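Local coordinates for protein beta-xylosidase (Uncultured organism, PDB 4MLG) that probably removes xylose units from the non-reducing ends of short xylan fragments, as a calcium-binding family 43 glycoside hydrolase with a beta-propeller fold, at residues 187-191 with 192-196; 228-232 with 233-237; 277-281 with 282-286; 295-298 with 299-302. All coordinates share one frame; numbering follows the deposited sequence.

How the interactions relate
From the N terminus, the four contacts follow in series, none nesting in or crossing another, and each closes a short loop between neighbouring residues. Interaction 1 turns the chain beyond strand 184-188 toward strand 200-205. Interaction 2 closes the hairpin of strands 223-230 and 233-239, which belongs to the same sheet. Interaction 3 closes the next hairpin, strands 276-280 and 283-290, in a different propeller sheet, and interaction 4 shapes the loop from strand 283-290 to strand 302-308. Interactions 2 and 3 touch: His228 CD2 lies 3.6 Å from Trp284 CZ3, tying the two sheets together. Interactions 1 and 4 lie on opposite sides of the chain's centre.

Interaction 1. Residues 187-191 with 192-196; sequences RLRED and MLEFA
Arg187 and Ala196 hold the two ends of a tight loop together through the backbone. Ala196 N donates to Arg187 O at 2.7 Å, and Arg189 N makes a weak bond to Glu194 O. Further in, Met192 N reaches Arg189 O at 3.0 Å.

The charged contacts gather on Arg189. Its CG lies between the backbone N and the carbonyl carbon (chi1 58°), which brings the extended chain alongside Glu194. There NE makes a salt bridge to Asp191 OD1 at 2.7 Å, on the syn side but tilted out of the carboxylate plane, while CB of Glu194 sits over the centre of the guanidinium face. The Glu194 carboxylate has its own mate, a salt bridge to Lys130. Asp191 OD1 also takes a weak bond from Leu193 N, as suits a short acid at the third position of a turn.

The remaining contacts are by packing. Leu188 sends CD1 to Met192 CE at 3.8 Å, and Leu188 CD2 meets the edge of the Phe195 ring, 3.6 Å from Phe195 CD1. The flexible methionine, bent at both chi2 and chi3, also packs on Tyr96. Small Ala196 lays its methyl against one face of the flat Arg187 cation, CB 3.6 Å from CZ. A type I beta turn from Arg189 to Met192 thus sits at the head of a loop, pinned by a single beta bridge between Leu188 and Phe195, that follows strand 184-188 of the propeller.

Interaction 2. Residues 228-232 with 233-237; sequences HYYNG and KYYFS
His228 and Tyr235 meet through a CH-pi contact: CB of Tyr235 stands over one face of the imidazole, 3.6 Å from its centroid. The two rings are nearly parallel but slid apart, so they hardly overlap. The imidazole reaches this place because CG of His228 lies between its backbone N and carbonyl carbon (chi1 77°). On the same face of the hairpin, Tyr230 CB touches Tyr235 CE2 at 3.7 Å, and Tyr235 OH comes up to the edge of the Tyr230 ring. The other face carries a T-shaped pair, the edge of Tyr229 aimed at the face of Tyr234, with centroids 5.0 Å apart and planes at 72°.

Behind the side chains, the antiparallel backbone sets this pairing. His228 and Tyr235 form a hydrogen-bonded pair, with Tyr235 N to His228 O at 2.9 Å and His228 N to Tyr235 O at 3.1 Å, whereas Tyr229 and Tyr234 form a non-hydrogen-bonded pair. Tyr230 N reaches Lys233 O at 3.0 Å, and the return bond from Lys233 N is weak. Asn231 and Gly232 make the reversal, both with positive phi, a conformation these two residue types accept readily.

Further out, the phenol oxygens are fixed by Lys143 for Tyr229, Asp142 for Tyr234 and the carbonyl of Gly314 for Tyr235, while Tyr310 stacks on Tyr230. Tyrosine suits these positions because its ring supplies aromatic packing within the hairpin while its hydroxyl finds a polar partner beyond it, which joins the hairpin to neighbouring loops by both kinds of force.

Interaction 3. Residues 277-281 with 282-286; sequences IVEFK and GKWYL
Glu279 lays its CB on the indole of Trp284, 3.6 Å from the centroid of the six-membered ring, a CH-pi contact over the face. CG of Glu279 is anti to the backbone N (chi1 -179°) and the chain stays extended, so the carboxylate continues across the indole with its plane nearly parallel to that of the ring, 14° apart. Trp284 has CG beside its backbone N (chi1 -70°), which lays the indole across the partner strand, where CE3 meets Ile277 CG2 at 3.6 Å. The other branch of Ile277 is used too: CG1 touches Leu286 CD1 at 3.7 Å, so one beta-branched residue serves two neighbours. With an alanine in place of Trp284, the Glu279 CB and Ile277 CG2 would probably lose their aromatic partner, and a gap would open beside Tyr310, whose ring meets the indole edge-to-face.

On the opposite face, the Tyr285 ring presents its edge to Phe280 O, with CE2 3.5 Å away. A water joins the same two residues, giving a hydrogen to Phe280 O at 3.0 Å and bonding Tyr285 OH at 2.9 Å. Val278 and Phe280 on this face pack on Val20 of strand 18-21.

A type I' turn from Phe280 to Lys283 closes the hairpin. Phe280 N bonds Lys283 O at 2.8 Å, and Lys281 and Gly282 both take the positive phi that such a turn requires, which glycine adopts easily. The chemistry is thus divided: dispersion and CH-pi contacts hold the Trp284 face, while the Tyr285 face adds a water-bridged polar link.

Interaction 4. Residues 295-298 with 299-302; sequences KGKT and WLRS. With SO4 (sulfate ion), chain N.
Lys297 and Leu300 are the ends of a type I beta turn, closed by Leu300 N to Lys297 O at 3.0 Å. Their side chains run side by side in the same direction, and the extended lysine brings its CD to 3.7 Å from Leu300 CD1. Here the lysine methylenes do apolar work, while the branched leucine also packs on Tyr12 of strand 12-14. At the second corner, Trp299 has CG between its backbone N and carbonyl carbon (chi1 57°), which turns the indole back over the turn; Lys297 CB lies over one face toward its rim, 4.3 Å from CZ2, a loose contact. NE1 of the indole makes a weak bond to Glu34.

This turn belongs to the loop between strands 283-290 and 302-308 of one propeller sheet, and Ser294 OG within that loop bonds Leu300 O.

Past the turn, the aliphatic part of Arg301, at CG, runs beside Thr298 O before the guanidinium reaches Asp32 and the sulfate, probably from the crystallisation liquor. NH1 meets sulfate O1 at 3.4 Å, weakly but nearly straight (168°), with the oxygen in the guanidinium plane at its edge. Arginine suits this place because its several N-H groups serve different partners: NE makes a salt bridge to Asp32, and NH1 bonds Thr272 weakly. Exchanging Arg301 for a leucine is likely to leave the Asp32 carboxylate without its counter-charge. The side chain of Arg301 is about 10 Å from the bound calcium ion, whose site includes Asp85 and His274.

Interaction 1. Residues 187-191 with 192-196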
loop_
_atom_site.group_PDB
_atom_site.type_symbol
_atom_site.label_atom_id
_atom_site.label_comp_id
_atom_site.label_asym_id
_atom_site.label_seq_id
_atom_site.Cartn_x
_atom_site.Cartn_y
_atom_site.Cartn_z
ATOM N N ARG A 187 4.875 8.332 16.771
ATOM C CA ARG A 187 3.999 8.417 17.931
ATOM C C ARG A 187 2.576 8.019 17.555
ATOM O O ARG A 187 2.041 8.471 16.542
ATOM C CB ARG A 187 4.020 9.828 18.527
ATOM C CG ARG A 187 3.160 9.992 19.773
ATOM C CD ARG A 187 3.286 11.388 20.373
ATOM N NE ARG A 187 2.843 12.432 19.453
ATOM C CZ ARG A 187 1.596 12.890 19.385
ATOM N NH1 ARG A 187 0.659 12.394 20.182
ATOM N NH2 ARG A 187 1.285 13.843 18.517
ATOM N N LEU A 188 1.970 7.161 18.370
ATOM C CA LEU A 188 0.596 6.735 18.151
ATOM C C LEU A 188 -0.372 7.671 18.865
ATOM O O LEU A 188 -0.079 8.162 19.956
ATOM C CB LEU A 188 0.395 5.304 18.653
ATOM C CG LEU A 188 1.152 4.201 17.915
ATOM C CD1 LEU A 188 1.081 2.897 18.691
ATOM C CD2 LEU A 188 0.589 4.021 16.514
ATOM N N ARG A 189 -1.523 7.922 18.249
ATOM C CA ARG A 189 -2.557 8.722 18.893
ATOM C C ARG A 189 -3.263 7.886 19.958
ATOM O O ARG A 189 -3.055 6.676 20.039
ATOM C CB ARG A 189 -3.547 9.280 17.868
ATOM C CG ARG A 189 -4.249 8.232 17.027
ATOM C CD ARG A 189 -5.220 8.874 16.045
ATOM N NE ARG A 189 -6.259 7.941 15.617
ATOM C CZ ARG A 189 -7.077 8.145 14.589
ATOM N NH1 ARG A 189 -6.975 9.252 13.866
ATOM N NH2 ARG A 189 -7.992 7.237 14.280
ATOM N N GLU A 190 -4.098 8.531 20.767
ATOM C CA GLU A 190 -4.618 7.911 21.985
ATOM C C GLU A 190 -5.484 6.666 21.769
ATOM O O GLU A 190 -5.463 5.746 22.588
ATOM C CB GLU A 190 -5.362 8.940 22.841
ATOM C CG GLU A 190 -5.529 8.519 24.295
ATOM C CD GLU A 190 -5.847 9.686 25.208
ATOM O OE1 GLU A 190 -6.232 10.757 24.695
ATOM O OE2 GLU A 190 -5.705 9.533 26.440
ATOM N N ASP A 191 -6.240 6.626 20.676
ATOM C CA ASP A 191 -7.102 5.476 20.413
ATOM C C ASP A 191 -6.307 4.279 19.889
ATOM O O ASP A 191 -6.854 3.192 19.700
ATOM C CB ASP A 191 -8.251 5.840 19.464
ATOM C CG ASP A 191 -7.782 6.120 18.049
ATOM O OD1 ASP A 191 -6.583 6.403 17.859
ATOM O OD2 ASP A 191 -8.618 6.062 17.123
ATOM N N MET A 192 -5.016 4.503 19.650
ATOM C CA MET A 192 -4.074 3.445 19.281
ATOM C C MET A 192 -4.421 2.733 17.976
ATOM O O MET A 192 -4.014 1.593 17.760
ATOM C CB MET A 192 -3.939 2.427 20.419
ATOM C CG MET A 192 -3.469 3.028 21.733
ATOM S SD MET A 192 -1.763 3.604 21.672
ATOM C CE MET A 192 -0.871 2.054 21.783
ATOM N N LEU A 193 -5.163 3.409 17.104
ATOM C CA LEU A 193 -5.572 2.815 15.836
ATOM C C LEU A 193 -4.794 3.394 14.658
ATOM O O LEU A 193 -4.660 2.751 13.617
ATOM C CB LEU A 193 -7.073 3.003 15.612
ATOM C CG LEU A 193 -7.999 2.413 16.675
ATOM C CD1 LEU A 193 -9.456 2.605 16.284
ATOM C CD2 LEU A 193 -7.688 0.941 16.905
ATOM N N GLU A 194 -4.293 4.614 14.822
ATOM C CA GLU A 194 -3.560 5.286 13.753
ATOM C C GLU A 194 -2.334 6.016 14.282
ATOM O O GLU A 194 -2.163 6.168 15.492
ATOM C CB GLU A 194 -4.464 6.279 13.015
ATOM C CG GLU A 194 -5.652 5.652 12.302
ATOM C CD GLU A 194 -5.246 4.768 11.136
ATOM O OE1 GLU A 194 -4.093 4.881 10.669
ATOM O OE2 GLU A 194 -6.084 3.960 10.685
ATOM N N PHE A 195 -1.483 6.465 13.364
ATOM C CA PHE A 195 -0.325 7.276 13.718
ATOM C C PHE A 195 -0.788 8.681 14.088
ATOM O O PHE A 195 -1.770 9.179 13.541
ATOM C CB PHE A 195 0.665 7.347 12.551
ATOM C CG PHE A 195 1.293 6.027 12.197
ATOM C CD1 PHE A 195 1.302 4.975 13.104
ATOM C CD2 PHE A 195 1.883 5.839 10.957
ATOM C CE1 PHE A 195 1.883 3.757 12.775
ATOM C CE2 PHE A 195 2.466 4.626 10.623
ATOM C CZ PHE A 195 2.466 3.584 11.532
ATOM N N ALA A 196 -0.086 9.315 15.020
ATOM C CA ALA A 196 -0.413 10.681 15.417
ATOM C C ALA A 196 0.399 11.681 14.603
ATOM O O ALA A 196 0.073 12.866 14.546
ATOM C CB ALA A 196 -0.162 10.878 16.904
#

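Interaction 2. Residues 228-232 with 233-237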
loop_
_atom_site.group_PDB
_atom_site.type_symbol
_atom_site.label_atom_id
_atom_site.label_comp_id
_atom_site.label_asym_id
_atom_site.label_seq_id
_atom_site.Cartn_x
_atom_site.Cartn_y
_atom_site.Cartn_z
ATOM N N HIS A 228 13.681 -0.370 25.746
ATOM C CA HIS A 228 13.370 -0.458 27.170
ATOM C C HIS A 228 14.092 0.620 27.976
ATOM O O HIS A 228 14.897 1.379 27.436
ATOM C CB HIS A 228 13.655 -1.860 27.724
ATOM C CG HIS A 228 15.105 -2.142 27.965
ATOM N ND1 HIS A 228 15.900 -2.793 27.046
ATOM C CD2 HIS A 228 15.900 -1.883 29.030
ATOM C CE1 HIS A 228 17.123 -2.915 27.532
ATOM N NE2 HIS A 228 17.150 -2.368 28.733
ATOM N N TYR A 229 13.797 0.678 29.271
ATOM C CA TYR A 229 14.271 1.768 30.114
ATOM C C TYR A 229 14.867 1.238 31.414
ATOM O O TYR A 229 14.196 0.537 32.172
ATOM C CB TYR A 229 13.110 2.717 30.412
ATOM C CG TYR A 229 13.509 4.057 30.983
ATOM C CD1 TYR A 229 14.042 5.050 30.170
ATOM C CD2 TYR A 229 13.327 4.341 32.330
ATOM C CE1 TYR A 229 14.397 6.282 30.687
ATOM C CE2 TYR A 229 13.680 5.569 32.855
ATOM C CZ TYR A 229 14.213 6.535 32.030
ATOM O OH TYR A 229 14.563 7.760 32.550
ATOM N N TYR A 230 16.128 1.576 31.665
ATOM C CA TYR A 230 16.821 1.118 32.865
ATOM C C TYR A 230 17.758 2.181 33.429
ATOM O O TYR A 230 18.589 2.738 32.708
ATOM C CB TYR A 230 17.596 -0.173 32.578
ATOM C CG TYR A 230 18.637 -0.516 33.623
ATOM C CD1 TYR A 230 18.276 -1.112 34.825
ATOM C CD2 TYR A 230 19.984 -0.251 33.402
ATOM C CE1 TYR A 230 19.227 -1.428 35.781
ATOM C CE2 TYR A 230 20.939 -0.562 34.349
ATOM C CZ TYR A 230 20.556 -1.151 35.536
ATOM O OH TYR A 230 21.508 -1.463 36.480
ATOM N N ASN A 231 17.609 2.450 34.723
ATOM C CA ASN A 231 18.464 3.390 35.443
ATOM C C ASN A 231 18.503 4.782 34.815
ATOM O O ASN A 231 19.566 5.390 34.695
ATOM C CB ASN A 231 19.882 2.827 35.584
ATOM C CG ASN A 231 20.590 3.334 36.825
ATOM O OD1 ASN A 231 20.197 4.344 37.411
ATOM N ND2 ASN A 231 21.642 2.634 37.233
ATOM N N GLY A 232 17.337 5.278 34.415
ATOM C CA GLY A 232 17.228 6.601 33.831
ATOM C C GLY A 232 17.872 6.722 32.463
ATOM O O GLY A 232 18.336 7.796 32.083
ATOM N N LYS A 233 17.897 5.624 31.716
ATOM C CA LYS A 233 18.514 5.623 30.395
ATOM C C LYS A 233 17.721 4.763 29.413
ATOM O O LYS A 233 17.135 3.750 29.795
ATOM C CB LYS A 233 19.961 5.131 30.487
ATOM C CG LYS A 233 20.868 5.649 29.383
ATOM C CD LYS A 233 22.260 5.047 29.483
ATOM C CE LYS A 233 22.875 5.284 30.853
ATOM N NZ LYS A 233 24.220 4.654 30.976
ATOM N N TYR A 234 17.698 5.175 28.149
ATOM C CA TYR A 234 17.006 4.420 27.108
ATOM C C TYR A 234 17.925 3.383 26.471
ATOM O O TYR A 234 19.121 3.620 26.300
ATOM C CB TYR A 234 16.457 5.358 26.029
ATOM C CG TYR A 234 15.232 6.140 26.443
ATOM C CD1 TYR A 234 13.959 5.694 26.116
ATOM C CD2 TYR A 234 15.347 7.328 27.154
ATOM C CE1 TYR A 234 12.834 6.406 26.488
ATOM C CE2 TYR A 234 14.227 8.046 27.531
ATOM C CZ TYR A 234 12.974 7.582 27.195
ATOM O OH TYR A 234 11.856 8.292 27.567
ATOM N N TYR A 235 17.360 2.233 26.120
ATOM C CA TYR A 235 18.126 1.178 25.471
ATOM C C TYR A 235 17.419 0.683 24.216
ATOM O O TYR A 235 16.424 -0.036 24.298
ATOM C CB TYR A 235 18.353 0.006 26.429
ATOM C CG TYR A 235 19.301 0.298 27.572
ATOM C CD1 TYR A 235 20.658 0.021 27.462
ATOM C CD2 TYR A 235 18.838 0.840 28.764
ATOM C CE1 TYR A 235 21.529 0.282 28.505
ATOM C CE2 TYR A 235 19.702 1.106 29.812
ATOM C CZ TYR A 235 21.044 0.825 29.676
ATOM O OH TYR A 235 21.904 1.088 30.718
ATOM N N PHE A 236 17.933 1.072 23.054
ATOM C CA PHE A 236 17.392 0.588 21.792
ATOM C C PHE A 236 18.222 -0.578 21.274
ATOM O O PHE A 236 19.342 -0.394 20.797
ATOM C CB PHE A 236 17.348 1.708 20.752
ATOM C CG PHE A 236 16.818 1.270 19.415
ATOM C CD1 PHE A 236 15.455 1.125 19.210
ATOM C CD2 PHE A 236 17.683 0.999 18.366
ATOM C CE1 PHE A 236 14.961 0.718 17.981
ATOM C CE2 PHE A 236 17.198 0.592 17.134
ATOM C CZ PHE A 236 15.834 0.453 16.941
ATOM N N SER A 237 17.668 -1.781 21.379
ATOM C CA SER A 237 18.345 -2.975 20.896
ATOM C C SER A 237 17.730 -3.445 19.581
ATOM O O SER A 237 16.593 -3.093 19.256
ATOM C CB SER A 237 18.296 -4.083 21.947
ATOM O OG SER A 237 16.962 -4.372 22.325
#

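Interaction 3. Residues 277-281 with 282-286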
loop_
_atom_site.group_PDB
_atom_site.type_symbol
_atom_site.label_atom_id
_atom_site.label_comp_id
_atom_site.label_asym_id
_atom_site.label_seq_id
_atom_site.Cartn_x
_atom_site.Cartn_y
_atom_site.Cartn_z
ATOM N N ILE A 277 13.560 -7.496 25.664
ATOM C CA ILE A 277 14.109 -7.338 27.008
ATOM C C ILE A 277 13.058 -6.808 27.984
ATOM O O ILE A 277 12.377 -5.823 27.700
ATOM C CB ILE A 277 15.326 -6.395 27.004
ATOM C CG1 ILE A 277 16.349 -6.859 25.965
ATOM C CG2 ILE A 277 15.951 -6.324 28.387
ATOM C CD1 ILE A 277 17.578 -5.989 25.883
ATOM N N VAL A 278 12.936 -7.466 29.133
ATOM C CA VAL A 278 11.924 -7.103 30.118
ATOM C C VAL A 278 12.374 -7.492 31.526
ATOM O O VAL A 278 13.091 -8.477 31.708
ATOM C CB VAL A 278 10.564 -7.768 29.786
ATOM C CG1 VAL A 278 10.663 -9.282 29.904
ATOM C CG2 VAL A 278 9.456 -7.226 30.676
ATOM N N GLU A 279 11.970 -6.704 32.517
ATOM C CA GLU A 279 12.279 -7.002 33.911
ATOM C C GLU A 279 11.123 -7.756 34.558
ATOM O O GLU A 279 9.967 -7.344 34.452
ATOM C CB GLU A 279 12.557 -5.712 34.686
ATOM C CG GLU A 279 12.909 -5.927 36.152
ATOM C CD GLU A 279 13.097 -4.622 36.907
ATOM O OE1 GLU A 279 12.552 -3.592 36.458
ATOM O OE2 GLU A 279 13.790 -4.626 37.947
ATOM N N PHE A 280 11.436 -8.863 35.226
ATOM C CA PHE A 280 10.419 -9.647 35.915
ATOM C C PHE A 280 10.939 -10.155 37.257
ATOM O O PHE A 280 11.932 -10.881 37.315
ATOM C CB PHE A 280 9.950 -10.813 35.039
ATOM C CG PHE A 280 8.721 -11.507 35.558
ATOM C CD1 PHE A 280 7.463 -10.964 35.351
ATOM C CD2 PHE A 280 8.823 -12.706 36.245
ATOM C CE1 PHE A 280 6.329 -11.601 35.825
ATOM C CE2 PHE A 280 7.693 -13.349 36.720
ATOM C CZ PHE A 280 6.444 -12.795 36.510
ATOM N N LYS A 281 10.257 -9.755 38.329
ATOM C CA LYS A 281 10.625 -10.131 39.694
ATOM C C LYS A 281 12.056 -9.749 40.072
ATOM O O LYS A 281 12.789 -10.553 40.647
ATOM C CB LYS A 281 10.380 -11.623 39.940
ATOM C CG LYS A 281 8.913 -12.018 39.927
ATOM C CD LYS A 281 8.732 -13.494 40.237
ATOM C CE LYS A 281 7.260 -13.859 40.340
ATOM N NZ LYS A 281 7.061 -15.314 40.593
ATOM N N GLY A 282 12.445 -8.520 39.746
ATOM C CA GLY A 282 13.735 -7.992 40.154
ATOM C C GLY A 282 14.895 -8.367 39.251
ATOM O O GLY A 282 16.008 -7.868 39.426
ATOM N N LYS A 283 14.643 -9.245 38.287
ATOM C CA LYS A 283 15.690 -9.688 37.371
ATOM C C LYS A 283 15.325 -9.416 35.916
ATOM O O LYS A 283 14.155 -9.473 35.537
ATOM C CB LYS A 283 15.980 -11.177 37.564
ATOM C CG LYS A 283 16.399 -11.544 38.973
ATOM C CD LYS A 283 16.661 -13.033 39.100
ATOM C CE LYS A 283 17.051 -13.395 40.524
ATOM N NZ LYS A 283 17.305 -14.853 40.682
ATOM N N TRP A 284 16.335 -9.121 35.105
ATOM C CA TRP A 284 16.128 -8.868 33.685
ATOM C C TRP A 284 16.359 -10.136 32.870
ATOM O O TRP A 284 17.218 -10.953 33.207
ATOM C CB TRP A 284 17.050 -7.748 33.201
ATOM C CG TRP A 284 16.678 -6.394 33.730
ATOM C CD1 TRP A 284 17.001 -5.873 34.950
ATOM C CD2 TRP A 284 15.914 -5.389 33.053
ATOM N NE1 TRP A 284 16.483 -4.607 35.075
ATOM C CE2 TRP A 284 15.811 -4.285 33.925
ATOM C CE3 TRP A 284 15.305 -5.315 31.797
ATOM C CZ2 TRP A 284 15.125 -3.121 33.578
ATOM C CZ3 TRP A 284 14.625 -4.158 31.455
ATOM C CH2 TRP A 284 14.540 -3.078 32.341
ATOM N N TYR A 285 15.586 -10.298 31.800
ATOM C CA TYR A 285 15.685 -11.484 30.957
ATOM C C TYR A 285 15.767 -11.121 29.477
ATOM O O TYR A 285 15.153 -10.152 29.030
ATOM C CB TYR A 285 14.495 -12.415 31.201
ATOM C CG TYR A 285 14.407 -12.930 32.619
ATOM C CD1 TYR A 285 15.062 -14.096 32.997
ATOM C CD2 TYR A 285 13.673 -12.251 33.583
ATOM C CE1 TYR A 285 14.989 -14.570 34.293
ATOM C CE2 TYR A 285 13.593 -12.717 34.882
ATOM C CZ TYR A 285 14.253 -13.877 35.232
ATOM O OH TYR A 285 14.178 -14.348 36.523
ATOM N N LEU A 286 16.535 -11.902 28.723
ATOM C CA LEU A 286 16.626 -11.719 27.280
ATOM C C LEU A 286 15.940 -12.873 26.561
ATOM O O LEU A 286 16.565 -13.896 26.276
ATOM C CB LEU A 286 18.087 -11.622 26.835
ATOM C CG LEU A 286 18.331 -11.443 25.333
ATOM C CD1 LEU A 286 17.848 -10.077 24.869
ATOM C CD2 LEU A 286 19.797 -11.653 24.981
HETATM O O HOH W 1 11.679 -13.791 37.790
#

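Interaction 4. Residues 295-298 with 299-302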
loop_
_atom_site.group_PDB
_atom_site.type_symbol
_atom_site.label_atom_id
_atom_site.label_comp_id
_atom_site.label_asym_id
_atom_site.label_seq_id
_atom_site.Cartn_x
_atom_site.Cartn_y
_atom_site.Cartn_z
ATOM N N LYS A 295 17.451 -28.613 14.642
ATOM C CA LYS A 295 18.744 -29.028 14.100
ATOM C C LYS A 295 19.250 -28.149 12.953
ATOM O O LYS A 295 19.704 -28.655 11.926
ATOM C CB LYS A 295 18.712 -30.505 13.683
ATOM C CG LYS A 295 18.474 -31.470 14.838
ATOM C CD LYS A 295 18.468 -32.917 14.362
ATOM C CE LYS A 295 18.337 -33.888 15.527
ATOM N NZ LYS A 295 17.097 -33.652 16.318
ATOM N N GLY A 296 19.170 -26.834 13.133
ATOM C CA GLY A 296 19.782 -25.904 12.200
ATOM C C GLY A 296 18.858 -25.286 11.167
ATOM O O GLY A 296 19.285 -24.441 10.379
ATOM N N LYS A 297 17.596 -25.700 11.163
ATOM C CA LYS A 297 16.632 -25.174 10.202
ATOM C C LYS A 297 16.200 -23.752 10.557
ATOM O O LYS A 297 15.484 -23.537 11.534
ATOM C CB LYS A 297 15.417 -26.100 10.099
ATOM C CG LYS A 297 15.760 -27.506 9.631
ATOM C CD LYS A 297 14.524 -28.384 9.519
ATOM C CE LYS A 297 14.894 -29.795 9.082
ATOM N NZ LYS A 297 13.705 -30.684 8.978
ATOM N N THR A 298 16.641 -22.794 9.745
ATOM C CA THR A 298 16.396 -21.370 9.977
ATOM C C THR A 298 14.923 -21.015 10.188
ATOM O O THR A 298 14.581 -20.273 11.110
ATOM C CB THR A 298 16.955 -20.524 8.815
ATOM O OG1 THR A 298 18.373 -20.711 8.724
ATOM C CG2 THR A 298 16.653 -19.047 9.025
ATOM N N TRP A 299 14.055 -21.554 9.336
ATOM C CA TRP A 299 12.635 -21.214 9.370
ATOM C C TRP A 299 11.879 -21.933 10.487
ATOM O O TRP A 299 10.669 -21.762 10.635
ATOM C CB TRP A 299 11.983 -21.499 8.014
ATOM C CG TRP A 299 12.133 -22.918 7.565
ATOM C CD1 TRP A 299 11.209 -23.914 7.677
ATOM C CD2 TRP A 299 13.279 -23.501 6.934
ATOM N NE1 TRP A 299 11.707 -25.083 7.154
ATOM C CE2 TRP A 299 12.977 -24.856 6.692
ATOM C CE3 TRP A 299 14.531 -23.011 6.550
ATOM C CZ2 TRP A 299 13.880 -25.725 6.084
ATOM C CZ3 TRP A 299 15.427 -23.874 5.947
ATOM C CH2 TRP A 299 15.097 -25.216 5.720
ATOM N N LEU A 300 12.596 -22.734 11.269
ATOM C CA LEU A 300 12.006 -23.422 12.413
ATOM C C LEU A 300 12.758 -23.046 13.685
ATOM O O LEU A 300 13.829 -23.582 13.967
ATOM C CB LEU A 300 12.038 -24.936 12.211
ATOM C CG LEU A 300 11.279 -25.491 11.005
ATOM C CD1 LEU A 300 11.395 -27.006 10.958
ATOM C CD2 LEU A 300 9.822 -25.065 11.050
ATOM N N ARG A 301 12.187 -22.124 14.452
ATOM C CA ARG A 301 12.877 -21.552 15.600
ATOM C C ARG A 301 12.169 -21.861 16.915
ATOM O O ARG A 301 10.942 -21.895 16.977
ATOM C CB ARG A 301 13.015 -20.040 15.413
ATOM C CG ARG A 301 13.788 -19.650 14.163
ATOM C CD ARG A 301 13.483 -18.229 13.715
ATOM N NE ARG A 301 12.143 -18.103 13.148
ATOM C CZ ARG A 301 11.651 -16.981 12.631
ATOM N NH1 ARG A 301 12.389 -15.879 12.604
ATOM N NH2 ARG A 301 10.420 -16.960 12.139
ATOM N N SER A 302 12.955 -22.089 17.963
ATOM C CA SER A 302 12.411 -22.373 19.285
ATOM C C SER A 302 12.812 -21.270 20.253
ATOM O O SER A 302 13.995 -20.960 20.389
ATOM C CB SER A 302 12.918 -23.723 19.790
ATOM O OG SER A 302 12.653 -24.751 18.852
HETATM S S SO4 N . 11.368 -11.908 11.059
HETATM O O1 SO4 N . 10.672 -13.097 11.538
HETATM O O2 SO4 N . 12.112 -11.299 12.157
HETATM O O3 SO4 N . 12.290 -12.282 9.990
HETATM O O4 SO4 N . 10.390 -10.948 10.555
#